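Local coordinates for protein DNA polymerase III, beta subunit (Eubacterium rectale, PDB 3T0P) that probably encircles DNA as a ring-shaped head-to-tail homodimer and tethers DNA polymerases and other proteins to it, making replication processive, at residues I283-T288 with M292-N297; C348-D353 with Y359-V364. All blocks are in the same frame, centred on the assembly; numbering follows the deposited sequence. Where two conformers were deposited one is given.

Contact 1. Residues I283-T288 with M292-N297; sequences IIMNIT and MELRIN
Met285 and Met292, both present as selenomethionine, touch across the antiparallel hairpin of 283-288 and 292-297, with SE of Met285 3.9 Å from CE of Met292. The Met292 chain sets off with CG opposite the backbone N (chi1 178°) and bends at chi3, which brings CE against Met285 and also to CD1 of Ile287, 3.9 Å away. Further along this face, CD2 of Leu294 meets CD1 of Ile283 at 3.9 Å.

The other face is more polar. CG2 of Ile284 lies in the plane of the Arg295 guanidinium, at its edge, 3.9 Å from NH2. Asn286 was deposited in two conformers, so the approach of its amide to Arg295, and a water that could bridge OD1 to Glu293 O, remain doubtful.

Backbone hydrogen bonds at the Ile284-Arg295 and Asn286-Glu293 pairs fix the register, and strands 302-308 and 316-320 flank the hairpin, completing a four-stranded antiparallel sheet of the C-terminal domain. Leu264, Cys267 and Ala271 of helix 261-272 pack on the apolar face. The hairpin is thus two-sided: apolar side chains are buried on one face against helix 261-272, while the partly exposed face mixes Ile284 with the polar ends of Asn286, Glu293 and Arg295.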
loop_
_atom_site.group_PDB
_atom_site.type_symbol
_atom_site.label_atom_id
_atom_site.label_comp_id
_atom_site.label_asym_id
_atom_site.label_seq_id
_atom_site.Cartn_x
_atom_site.Cartn_y
_atom_site.Cartn_z
ATOM N N ILE B 283 3.279 27.892 -7.273
ATOM C CA ILE B 283 4.203 28.293 -6.229
ATOM C C ILE B 283 4.939 29.529 -6.822
ATOM O O ILE B 283 5.344 29.482 -7.993
ATOM C CB ILE B 283 5.140 27.137 -5.749
ATOM C CG1 ILE B 283 5.951 27.612 -4.531
ATOM C CG2 ILE B 283 6.045 26.594 -6.887
ATOM C CD1 ILE B 283 6.282 26.646 -3.603
ATOM N N ILE B 284 5.002 30.642 -6.072
ATOM C CA ILE B 284 5.670 31.883 -6.507
ATOM C C ILE B 284 7.067 31.960 -5.888
ATOM O O ILE B 284 7.186 31.846 -4.674
ATOM C CB ILE B 284 4.860 33.158 -6.163
ATOM C CG1 ILE B 284 3.387 33.102 -6.630
ATOM C CG2 ILE B 284 5.575 34.450 -6.622
ATOM C CD1 ILE B 284 3.140 32.900 -8.061
HETATM N N MSE B 285 8.115 32.132 -6.724
HETATM C CA MSE B 285 9.493 32.309 -6.273
HETATM C C MSE B 285 9.927 33.779 -6.460
HETATM O O MSE B 285 9.732 34.340 -7.534
HETATM C CB MSE B 285 10.480 31.416 -7.041
HETATM C CG MSE B 285 10.302 29.898 -6.866
HETATM SE SE MSE B 285 11.635 28.998 -8.068
HETATM C CE MSE B 285 11.252 27.086 -7.606
ATOM N N ASN B 286 10.494 34.389 -5.417
ATOM C CA ASN B 286 11.054 35.740 -5.482
ATOM C C ASN B 286 12.549 35.569 -5.179
ATOM O O ASN B 286 12.952 35.267 -4.044
ATOM C CB ASN B 286 10.339 36.706 -4.547
ATOM C CG ASN B 286 9.058 37.299 -5.096
ATOM O OD1 ASN B 286 7.995 36.684 -5.072
ATOM N ND2 ASN B 286 9.098 38.563 -5.495
ATOM N N ILE B 287 13.346 35.626 -6.228
ATOM C CA ILE B 287 14.776 35.420 -6.145
ATOM C C ILE B 287 15.478 36.778 -6.058
ATOM O O ILE B 287 15.339 37.613 -6.941
ATOM C CB ILE B 287 15.247 34.577 -7.358
ATOM C CG1 ILE B 287 14.744 33.110 -7.240
ATOM C CG2 ILE B 287 16.771 34.636 -7.504
ATOM C CD1 ILE B 287 14.654 32.388 -8.539
ATOM N N THR B 288 16.201 36.996 -4.974
ATOM C CA THR B 288 16.998 38.206 -4.733
ATOM C C THR B 288 18.383 37.706 -4.321
ATOM O O THR B 288 18.568 36.486 -4.240
ATOM C CB THR B 288 16.317 39.128 -3.693
ATOM O OG1 THR B 288 16.177 38.441 -2.440
ATOM C CG2 THR B 288 14.961 39.664 -4.169
HETATM N N MSE B 292 15.927 33.092 -1.723
HETATM C CA MSE B 292 14.766 32.691 -2.487
HETATM C C MSE B 292 13.585 32.641 -1.525
HETATM O O MSE B 292 13.616 31.909 -0.526
HETATM C CB MSE B 292 14.942 31.348 -3.204
HETATM C CG MSE B 292 13.688 30.967 -3.952
HETATM SE SE MSE B 292 13.665 29.155 -4.680
HETATM C CE MSE B 292 15.007 29.373 -6.140
ATOM N N GLU B 293 12.555 33.419 -1.830
ATOM C CA GLU B 293 11.305 33.408 -1.093
ATOM C C GLU B 293 10.250 32.675 -1.921
ATOM O O GLU B 293 10.022 33.030 -3.084
ATOM C CB GLU B 293 10.850 34.831 -0.774
ATOM C CG GLU B 293 9.572 34.811 0.044
ATOM C CD GLU B 293 8.975 36.171 0.324
ATOM O OE1 GLU B 293 8.615 36.884 -0.641
ATOM O OE2 GLU B 293 8.874 36.525 1.520
ATOM N N LEU B 294 9.607 31.672 -1.316
ATOM C CA LEU B 294 8.551 30.865 -1.916
ATOM C C LEU B 294 7.242 31.101 -1.205
ATOM O O LEU B 294 7.189 31.088 0.021
ATOM C CB LEU B 294 8.904 29.368 -1.886
ATOM C CG LEU B 294 10.159 28.992 -2.646
ATOM C CD1 LEU B 294 11.345 28.916 -1.691
ATOM C CD2 LEU B 294 9.988 27.676 -3.342
ATOM N N ARG B 295 6.190 31.335 -1.984
ATOM C CA ARG B 295 4.839 31.557 -1.458
ATOM C C ARG B 295 3.799 30.768 -2.219
ATOM O O ARG B 295 3.918 30.555 -3.445
ATOM C CB ARG B 295 4.425 33.036 -1.526
ATOM C CG ARG B 295 5.290 33.987 -0.739
ATOM C CD ARG B 295 4.907 35.440 -0.957
ATOM N NE ARG B 295 5.019 35.837 -2.364
ATOM C CZ ARG B 295 4.920 37.088 -2.799
ATOM N NH1 ARG B 295 4.736 38.084 -1.940
ATOM N NH2 ARG B 295 5.022 37.357 -4.096
ATOM N N ILE B 296 2.741 30.417 -1.487
ATOM C CA ILE B 296 1.561 29.815 -2.028
ATOM C C ILE B 296 0.439 30.256 -1.130
ATOM O O ILE B 296 0.653 30.477 0.064
ATOM C CB ILE B 296 1.688 28.267 -2.207
ATOM C CG1 ILE B 296 0.718 27.750 -3.282
ATOM C CG2 ILE B 296 1.577 27.484 -0.868
ATOM C CD1 ILE B 296 1.150 26.367 -3.893
ATOM N N ASN B 297 -0.746 30.426 -1.697
ATOM C CA ASN B 297 -1.948 30.750 -0.909
ATOM C C ASN B 297 -3.135 30.047 -1.556
ATOM O O ASN B 297 -3.145 29.849 -2.772
ATOM C CB ASN B 297 -2.180 32.259 -0.770
ATOM C CG ASN B 297 -2.356 32.912 -2.082
ATOM O OD1 ASN B 297 -3.467 32.961 -2.623
ATOM N ND2 ASN B 297 -1.237 33.314 -2.670
HETATM O O HOH W 1 7.552 34.538 -3.314
#

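Contact 2. Residues C348-D353 with Y359-V364; sequences CFIKDD and YLILPV. With EDO (1,2-ethanediol), chain V.
Phe349 and Leu360 lie side by side on one face of the hairpin, both pointing the same way. Leu360 CD1 comes within 3.6 Å of Phe349 CE2 and also touches CZ, so the leucine methyl meets the outer end of the ring. Phe349 has CG beside its backbone N (chi1 -60°), a turn that carries this end of the ring over to the leucine.

On the opposite face Ile350 and Ile361 approach at a slant and meet through their end methyls, CD1 to CD1 at 3.8 Å. Ile350 also sits against the root of Tyr359, with the two CB atoms 4.1 Å apart. From there the tyrosine ring leads away from strand 348-351, and its OH is hydrogen-bonded to Gln141 O and Arg180 NE. Four backbone bonds hold these side chains in register: Cys348 and Ile361 exchange two, as do Ile350 and Tyr359, and the shortest is Ile350 N to Tyr359 O at 2.7 Å.

Lys351 extends on the face of Phe349, reaching a 1,2-ethanediol, probably from the crystallisation liquor, through a weak hydrogen bond of 3.3 Å from NZ to O1. Replacing the lysine by an alanine is likely to leave the diol without this weak anchor and Tyr340 without the long chain that touches it. Nearer the turn, the Asp352 carboxylate accepts hydrogen bonds from the backbone N atoms of Lys356 and Phe357.

Phe324, Phe325 and Ala328 of helix 322-329 pack on the side carrying Ile350, Tyr359 and Ile361, and Phe320 of strand 316-320 touches Cys348 and Ile361. Within the sheet, strand 348-351 pairs on its other side with strand 336-341, while strand 357-361 pairs with strand 176-184 of the central domain, placing the hairpin where the central and C-terminal domains join into one sheet.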
loop_
_atom_site.group_PDB
_atom_site.type_symbol
_atom_site.label_atom_id
_atom_site.label_comp_id
_atom_site.label_asym_id
_atom_site.label_seq_id
_atom_site.Cartn_x
_atom_site.Cartn_y
_atom_site.Cartn_z
ATOM N N CYS B 348 12.675 27.572 -17.316
ATOM C CA CYS B 348 13.678 27.464 -16.268
ATOM C C CYS B 348 14.420 26.149 -16.511
ATOM O O CYS B 348 13.782 25.142 -16.841
ATOM C CB CYS B 348 13.057 27.524 -14.873
ATOM S SG CYS B 348 14.214 27.124 -13.527
ATOM N N PHE B 349 15.745 26.145 -16.360
ATOM C CA PHE B 349 16.522 24.915 -16.535
ATOM C C PHE B 349 17.188 24.490 -15.248
ATOM O O PHE B 349 17.826 25.303 -14.589
ATOM C CB PHE B 349 17.611 25.070 -17.609
ATOM C CG PHE B 349 17.147 25.426 -18.996
ATOM C CD1 PHE B 349 16.939 26.751 -19.358
ATOM C CD2 PHE B 349 17.028 24.450 -19.979
ATOM C CE1 PHE B 349 16.534 27.085 -20.657
ATOM C CE2 PHE B 349 16.651 24.786 -21.286
ATOM C CZ PHE B 349 16.402 26.102 -21.616
ATOM N N ILE B 350 17.040 23.216 -14.899
ATOM C CA ILE B 350 17.766 22.590 -13.812
ATOM C C ILE B 350 18.880 21.812 -14.501
ATOM O O ILE B 350 18.592 20.898 -15.287
ATOM C CB ILE B 350 16.934 21.710 -12.853
ATOM C CG1 ILE B 350 15.573 22.351 -12.487
ATOM C CG2 ILE B 350 17.780 21.360 -11.615
ATOM C CD1 ILE B 350 14.635 21.405 -11.579
ATOM N N LYS B 351 20.129 22.261 -14.314
ATOM C CA LYS B 351 21.296 21.626 -14.925
ATOM C C LYS B 351 22.319 21.273 -13.884
ATOM O O LYS B 351 22.283 21.780 -12.758
ATOM C CB LYS B 351 21.945 22.532 -15.984
ATOM C CG LYS B 351 21.147 22.692 -17.254
ATOM C CD LYS B 351 22.016 23.288 -18.359
ATOM C CE LYS B 351 21.249 23.527 -19.644
ATOM N NZ LYS B 351 22.140 23.807 -20.806
ATOM N N ASP B 352 23.214 20.369 -14.243
ATOM C CA ASP B 352 24.311 19.961 -13.367
ATOM C C ASP B 352 25.631 20.345 -14.021
ATOM O O ASP B 352 25.693 20.579 -15.244
ATOM C CB ASP B 352 24.256 18.453 -13.062
ATOM C CG ASP B 352 24.627 17.566 -14.231
ATOM O OD1 ASP B 352 24.002 17.711 -15.307
ATOM O OD2 ASP B 352 25.555 16.744 -14.079
ATOM N N ASP B 353 26.691 20.336 -13.212
ATOM C CA ASP B 353 28.047 20.659 -13.636
ATOM C C ASP B 353 28.655 19.581 -14.542
ATOM O O ASP B 353 29.464 19.915 -15.408
ATOM C CB ASP B 353 28.925 20.850 -12.391
ATOM N N TYR B 359 16.669 19.472 -16.927
ATOM C CA TYR B 359 15.234 19.479 -16.664
ATOM C C TYR B 359 14.738 20.885 -17.008
ATOM O O TYR B 359 15.193 21.871 -16.422
ATOM C CB TYR B 359 14.880 19.044 -15.230
ATOM C CG TYR B 359 15.231 17.600 -14.968
ATOM C CD1 TYR B 359 14.378 16.573 -15.351
ATOM C CD2 TYR B 359 16.442 17.254 -14.375
ATOM C CE1 TYR B 359 14.728 15.237 -15.172
ATOM C CE2 TYR B 359 16.792 15.924 -14.171
ATOM C CZ TYR B 359 15.946 14.918 -14.597
ATOM O OH TYR B 359 16.303 13.600 -14.396
ATOM N N LEU B 360 13.929 20.981 -18.063
ATOM C CA LEU B 360 13.345 22.251 -18.533
ATOM C C LEU B 360 11.922 22.296 -18.018
ATOM O O LEU B 360 11.198 21.338 -18.206
ATOM C CB LEU B 360 13.394 22.331 -20.072
ATOM C CG LEU B 360 12.867 23.593 -20.775
ATOM C CD1 LEU B 360 13.368 23.646 -22.188
ATOM C CD2 LEU B 360 11.319 23.629 -20.845
ATOM N N ILE B 361 11.535 23.358 -17.335
ATOM C CA ILE B 361 10.176 23.497 -16.814
ATOM C C ILE B 361 9.646 24.836 -17.300
ATOM O O ILE B 361 10.323 25.834 -17.135
ATOM C CB ILE B 361 10.138 23.358 -15.244
ATOM C CG1 ILE B 361 10.670 21.981 -14.772
ATOM C CG2 ILE B 361 8.735 23.616 -14.691
ATOM C CD1 ILE B 361 11.294 21.980 -13.385
ATOM N N LEU B 362 8.456 24.862 -17.900
ATOM C CA LEU B 362 7.857 26.118 -18.322
ATOM C C LEU B 362 7.188 26.761 -17.120
ATOM O O LEU B 362 6.495 26.083 -16.370
ATOM C CB LEU B 362 6.838 25.973 -19.473
ATOM C CG LEU B 362 7.337 25.527 -20.846
ATOM C CD1 LEU B 362 6.167 25.412 -21.829
ATOM C CD2 LEU B 362 8.377 26.470 -21.408
ATOM N N PRO B 363 7.374 28.073 -16.916
ATOM C CA PRO B 363 6.715 28.725 -15.796
ATOM C C PRO B 363 5.256 29.047 -16.126
ATOM O O PRO B 363 4.847 28.990 -17.286
ATOM C CB PRO B 363 7.537 30.020 -15.639
ATOM C CG PRO B 363 7.961 30.345 -16.985
ATOM C CD PRO B 363 8.162 29.035 -17.709
ATOM N N VAL B 364 4.529 29.510 -15.115
ATOM C CA VAL B 364 3.157 29.955 -15.240
ATOM C C VAL B 364 3.132 31.278 -15.990
ATOM O O VAL B 364 3.964 32.162 -15.768
ATOM C CB VAL B 364 2.536 30.062 -13.837
ATOM C CG1 VAL B 364 1.324 30.979 -13.822
ATOM C CG2 VAL B 364 2.189 28.678 -13.313
HETATM C C1 EDO V . 22.672 27.229 -19.004
HETATM O O1 EDO V . 21.596 26.951 -19.922
HETATM C C2 EDO V . 23.885 26.345 -19.295
HETATM O O2 EDO V . 24.913 26.543 -18.317
#

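How the contacts relate
Both contacts are beta hairpins within the C-terminal domain, contact 1 closing before contact 2 opens along the chain. Their centres are 16 Å apart and their nearest atoms about 6 Å, without touching. They belong to different antiparallel sheets: 283-288 and 292-297 to a four-stranded one, 348-353 and 359-364 to the long sheet shared with the central domain. Strand 316-320 links them, pairing with 283-288 and hydrogen-bonded through the backbone of Gly319 to Val364, while its Phe320 touches side chains of both contacts. Helix 261-272 packs on contact 1 and helix 322-329 on contact 2. Each hairpin thus serves a different sheet of the domain, and that of contact 2 continues into the central domain.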